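Local coordinates for putative secreted cellulose-binding protein (Streptomyces coelicolor, PDB 4OY6) that binds copper and, as a secreted lytic polysaccharide monooxygenase of family AA10, probably cleaves cellulose oxidatively, at residues 59-71 against 125-137. Residues are numbered along the deposited sequence; the frame is centred on the assembly and turned at random.
Sequences DFEAVVPDGQLCS and ATQALTWGELQQV. With ZN (zinc ion), chain I.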
loop_
_atom_site.group_PDB
_atom_site.type_symbol
_atom_site.label_atom_id
_atom_site.label_comp_id
_atom_site.label_asym_id
_atom_site.label_seq_id
_atom_site.Cartn_x
_atom_site.Cartn_y
_atom_site.Cartn_z
ATOM N N ASP A 59 2.829 -1.941 17.621
ATOM C CA ASP A 59 1.917 -3.070 17.784
ATOM C C ASP A 59 0.850 -3.023 16.699
ATOM O O ASP A 59 -0.305 -2.682 16.945
ATOM C CB ASP A 59 1.292 -3.104 19.180
ATOM C CG ASP A 59 0.581 -4.421 19.458
ATOM O OD1 ASP A 59 0.508 -5.300 18.555
ATOM O OD2 ASP A 59 0.091 -4.581 20.581
ATOM N N PHE A 60 1.250 -3.372 15.485
ATOM C CA PHE A 60 0.399 -3.117 14.343
ATOM C C PHE A 60 -0.825 -4.018 14.276
ATOM O O PHE A 60 -1.899 -3.569 13.891
ATOM C CB PHE A 60 1.207 -3.123 13.045
ATOM C CG PHE A 60 2.391 -2.198 13.080
ATOM C CD1 PHE A 60 2.232 -0.868 13.444
ATOM C CD2 PHE A 60 3.670 -2.654 12.814
ATOM C CE1 PHE A 60 3.327 -0.025 13.523
ATOM C CE2 PHE A 60 4.767 -1.805 12.892
ATOM C CZ PHE A 60 4.598 -0.495 13.253
ATOM N N GLU A 61 -0.694 -5.271 14.686
ATOM C CA GLU A 61 -1.852 -6.157 14.717
ATOM C C GLU A 61 -2.928 -5.692 15.698
ATOM O O GLU A 61 -4.112 -5.982 15.507
ATOM C CB GLU A 61 -1.436 -7.600 15.013
ATOM C CG GLU A 61 -0.600 -8.178 13.884
ATOM C CD GLU A 61 -0.332 -9.656 14.010
ATOM O OE1 GLU A 61 0.453 -10.169 13.188
ATOM O OE2 GLU A 61 -0.905 -10.293 14.915
ATOM N N ALA A 62 -2.531 -4.972 16.738
ATOM C CA ALA A 62 -3.506 -4.472 17.704
ATOM C C ALA A 62 -4.369 -3.327 17.165
ATOM O O ALA A 62 -5.478 -3.098 17.659
ATOM C CB ALA A 62 -2.796 -4.003 18.959
ATOM N N VAL A 63 -3.857 -2.601 16.175
ATOM C CA VAL A 63 -4.554 -1.421 15.649
ATOM C C VAL A 63 -5.022 -1.549 14.194
ATOM O O VAL A 63 -5.734 -0.676 13.699
ATOM C CB VAL A 63 -3.724 -0.122 15.863
ATOM C CG1 VAL A 63 -3.522 0.148 17.348
ATOM C CG2 VAL A 63 -2.392 -0.199 15.147
ATOM N N VAL A 64 -4.629 -2.629 13.515
ATOM C CA VAL A 64 -5.004 -2.868 12.115
ATOM C C VAL A 64 -5.680 -4.233 12.057
ATOM O O VAL A 64 -5.013 -5.252 11.933
ATOM C CB VAL A 64 -3.785 -2.818 11.176
ATOM C CG1 VAL A 64 -4.197 -3.146 9.744
ATOM C CG2 VAL A 64 -3.112 -1.448 11.255
ATOM N N PRO A 65 -7.017 -4.256 12.179
ATOM C CA PRO A 65 -7.713 -5.535 12.133
ATOM C C PRO A 65 -7.619 -6.249 10.774
ATOM O O PRO A 65 -7.491 -5.608 9.725
ATOM C CB PRO A 65 -9.178 -5.148 12.376
ATOM C CG PRO A 65 -9.116 -3.866 13.146
ATOM C CD PRO A 65 -7.926 -3.160 12.545
ATOM N N ASP A 66 -7.711 -7.575 10.797
ATOM C CA ASP A 66 -7.849 -8.333 9.576
ATOM C C ASP A 66 -8.978 -7.775 8.723
ATOM O O ASP A 66 -10.010 -7.340 9.235
ATOM C CB ASP A 66 -8.143 -9.798 9.909
ATOM C CG ASP A 66 -6.933 -10.550 10.392
ATOM O OD1 ASP A 66 -5.789 -10.127 10.174
ATOM O OD2 ASP A 66 -7.129 -11.636 10.962
ATOM N N GLY A 67 -8.735 -7.749 7.417
ATOM C CA GLY A 67 -9.664 -7.154 6.453
ATOM C C GLY A 67 -9.582 -5.647 6.319
ATOM O O GLY A 67 -10.285 -5.064 5.515
ATOM N N GLN A 68 -8.735 -5.020 7.128
ATOM C CA GLN A 68 -8.551 -3.569 7.139
ATOM C C GLN A 68 -7.092 -3.185 6.958
ATOM O O GLN A 68 -6.675 -2.075 7.280
ATOM C CB GLN A 68 -9.079 -2.940 8.436
ATOM C CG GLN A 68 -10.527 -3.281 8.721
ATOM C CD GLN A 68 -11.002 -2.778 10.044
ATOM O OE1 GLN A 68 -10.478 -1.794 10.575
ATOM N NE2 GLN A 68 -12.025 -3.416 10.577
ATOM N N LEU A 69 -6.278 -4.090 6.426
ATOM C CA LEU A 69 -4.860 -3.795 6.262
ATOM C C LEU A 69 -4.626 -2.621 5.300
ATOM O O LEU A 69 -3.816 -1.724 5.572
ATOM C CB LEU A 69 -4.047 -5.023 5.807
ATOM C CG LEU A 69 -3.658 -5.968 6.956
ATOM C CD1 LEU A 69 -4.869 -6.642 7.635
ATOM C CD2 LEU A 69 -2.651 -7.003 6.477
ATOM N N CYS A 70 -5.296 -2.621 4.154
ATOM C CA CYS A 70 -5.012 -1.620 3.124
ATOM C C CYS A 70 -5.548 -0.240 3.452
ATOM O O CYS A 70 -5.102 0.724 2.849
ATOM C CB CYS A 70 -5.493 -2.077 1.747
ATOM S SG CYS A 70 -4.650 -3.596 1.191
ATOM N N SER A 71 -6.457 -0.129 4.417
ATOM C CA SER A 71 -6.887 1.166 4.948
ATOM C C SER A 71 -6.159 1.535 6.247
ATOM O O SER A 71 -6.514 2.519 6.887
ATOM C CB SER A 71 -8.370 1.163 5.222
ATOM O OG SER A 71 -8.682 0.292 6.291
ATOM N N ALA A 125 -7.911 -11.079 -5.418
ATOM C CA ALA A 125 -9.087 -10.653 -6.162
ATOM C C ALA A 125 -10.367 -11.193 -5.552
ATOM O O ALA A 125 -11.433 -10.694 -5.885
ATOM C CB ALA A 125 -8.976 -11.089 -7.615
ATOM N N THR A 126 -10.276 -12.217 -4.688
ATOM C CA THR A 126 -11.468 -12.802 -4.075
ATOM C C THR A 126 -11.430 -12.964 -2.555
ATOM O O THR A 126 -12.443 -13.340 -1.959
ATOM C CB THR A 126 -11.804 -14.188 -4.684
ATOM O OG1 THR A 126 -10.723 -15.096 -4.430
ATOM C CG2 THR A 126 -12.082 -14.086 -6.175
ATOM N N GLN A 127 -10.296 -12.663 -1.921
ATOM C CA GLN A 127 -10.133 -12.839 -0.485
ATOM C C GLN A 127 -9.648 -11.557 0.180
ATOM O O GLN A 127 -8.782 -10.857 -0.360
ATOM C CB GLN A 127 -9.094 -13.916 -0.215
ATOM C CG GLN A 127 -9.450 -15.282 -0.779
ATOM C CD GLN A 127 -8.407 -16.310 -0.412
ATOM O OE1 GLN A 127 -7.490 -16.570 -1.170
ATOM N NE2 GLN A 127 -8.504 -16.850 0.800
ATOM N N ALA A 128 -10.210 -11.266 1.357
ATOM C CA ALA A 128 -9.772 -10.120 2.148
ATOM C C ALA A 128 -8.361 -10.362 2.695
ATOM O O ALA A 128 -8.009 -11.488 3.081
ATOM C CB ALA A 128 -10.725 -9.907 3.307
ATOM N N LEU A 129 -7.542 -9.320 2.708
ATOM C CA LEU A 129 -6.217 -9.413 3.307
ATOM C C LEU A 129 -6.312 -9.567 4.829
ATOM O O LEU A 129 -7.072 -8.867 5.493
ATOM C CB LEU A 129 -5.395 -8.179 3.005
ATOM C CG LEU A 129 -4.420 -8.231 1.865
ATOM C CD1 LEU A 129 -5.243 -8.023 0.607
ATOM C CD2 LEU A 129 -3.357 -7.145 2.088
ATOM N N THR A 130 -5.502 -10.483 5.345
ATOM C CA THR A 130 -5.360 -10.720 6.780
ATOM C C THR A 130 -3.868 -10.826 7.078
ATOM O O THR A 130 -3.069 -11.129 6.200
ATOM C CB THR A 130 -6.050 -12.014 7.234
ATOM O OG1 THR A 130 -5.312 -13.125 6.718
ATOM C CG2 THR A 130 -7.518 -12.038 6.765
ATOM N N TRP A 131 -3.515 -10.620 8.338
ATOM C CA TRP A 131 -2.126 -10.756 8.752
ATOM C C TRP A 131 -1.623 -12.189 8.541
ATOM O O TRP A 131 -0.460 -12.403 8.196
ATOM C CB TRP A 131 -1.959 -10.339 10.200
ATOM C CG TRP A 131 -2.074 -8.857 10.413
ATOM C CD1 TRP A 131 -3.180 -8.160 10.839
ATOM C CD2 TRP A 131 -1.046 -7.880 10.214
ATOM N NE1 TRP A 131 -2.894 -6.829 10.931
ATOM C CE2 TRP A 131 -1.592 -6.626 10.554
ATOM C CE3 TRP A 131 0.284 -7.940 9.810
ATOM C CZ2 TRP A 131 -0.839 -5.448 10.509
ATOM C CZ3 TRP A 131 1.026 -6.755 9.744
ATOM C CH2 TRP A 131 0.463 -5.540 10.101
ATOM N N GLY A 132 -2.502 -13.157 8.736
ATOM C CA GLY A 132 -2.129 -14.553 8.590
ATOM C C GLY A 132 -1.818 -14.983 7.172
ATOM O O GLY A 132 -1.185 -16.016 6.965
ATOM N N GLU A 133 -2.234 -14.179 6.195
ATOM C CA GLU A 133 -1.967 -14.449 4.783
ATOM C C GLU A 133 -0.754 -13.728 4.268
ATOM O O GLU A 133 -0.495 -13.781 3.071
ATOM C CB GLU A 133 -3.181 -14.058 3.931
ATOM C CG GLU A 133 -4.430 -14.875 4.215
ATOM C CD GLU A 133 -4.405 -16.254 3.613
ATOM O OE1 GLU A 133 -3.343 -16.697 3.113
ATOM O OE2 GLU A 133 -5.491 -16.883 3.620
ATOM N N LEU A 134 -0.013 -13.056 5.158
ATOM C CA LEU A 134 1.227 -12.388 4.798
ATOM C C LEU A 134 2.449 -13.182 5.196
ATOM O O LEU A 134 2.447 -13.877 6.229
ATOM C CB LEU A 134 1.316 -11.020 5.462
ATOM C CG LEU A 134 0.299 -9.968 5.061
ATOM C CD1 LEU A 134 0.482 -8.708 5.898
ATOM C CD2 LEU A 134 0.379 -9.645 3.588
ATOM N N GLN A 135 3.487 -13.050 4.376
ATOM C CA GLN A 135 4.822 -13.489 4.727
ATOM C C GLN A 135 5.797 -12.314 4.670
ATOM O O GLN A 135 5.762 -11.503 3.754
ATOM C CB GLN A 135 5.258 -14.660 3.871
ATOM C CG GLN A 135 5.484 -14.362 2.420
ATOM C CD GLN A 135 5.849 -15.594 1.606
ATOM O OE1 GLN A 135 6.934 -15.691 1.006
ATOM N NE2 GLN A 135 4.947 -16.557 1.604
ATOM N N GLN A 136 6.648 -12.216 5.670
ATOM C CA GLN A 136 7.611 -11.142 5.714
ATOM C C GLN A 136 8.657 -11.404 4.643
ATOM O O GLN A 136 9.186 -12.517 4.554
ATOM C CB GLN A 136 8.231 -11.000 7.107
ATOM C CG GLN A 136 9.244 -9.870 7.239
ATOM C CD GLN A 136 9.727 -9.664 8.653
ATOM O OE1 GLN A 136 8.967 -9.309 9.527
ATOM N NE2 GLN A 136 10.992 -9.852 8.863
ATOM N N VAL A 137 8.952 -10.386 3.833
ATOM C CA VAL A 137 10.009 -10.467 2.849
ATOM C C VAL A 137 11.214 -9.578 3.117
ATOM O O VAL A 137 12.276 -9.815 2.559
ATOM C CB VAL A 137 9.510 -10.320 1.424
ATOM C CG1 VAL A 137 8.509 -11.423 1.086
ATOM C CG2 VAL A 137 8.943 -8.942 1.209
HETATM ZN ZN ZN I . -5.511 -12.407 11.863
HETATM O O HOH W 1 -4.904 -13.413 10.338
#
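The indole of W131 is held between E61 and L69, one over each face, while its N-H edge meets the backbone of V64. At that edge, NE1 of W131 gives a nearly straight hydrogen bond, 2.8 Å long, to the backbone O of V64, which lies almost in the ring plane. Over one face comes the extended chain of E61, whose CG stands 3.7 Å from the centroid of the five-membered ring of W131, a CH-pi contact nearly on the ring normal. L69 closes the opposite face: with its CG beside the backbone N (chi1 -82°), CD1 makes a second CH-pi contact, while CD2 turns on to meet CD1 of L134 tip to tip at 3.6 Å. An alanine in place of W131 would probably leave the V64 carbonyl without its donor and open a gap between E61 and L69.

In this immunoglobulin-like beta-sandwich, typical of AA10 enzymes, the contact lays the 60-63 helix and the loop after it against the 3-10 turn 131-133 that leads into strand 134-139. D66 secures the start of that turn: its OD1 accepts a hydrogen bond from the backbone N of W131 at 3.0 Å and 169°, met from above the carboxylate plane. Its OD2 binds a zinc ion at 2.0 Å, and a water on that metal accepts the N-H of G132. Beside it, G67, within the type II turn 65-68, hydrogen-bonds through its backbone N to L129 O at 2.8 Å. Farther in, SG of C70, disulfide-bonded to C180, packs 3.9 Å from CD2 of L129, and I167 of strand 161-170 also touches W131.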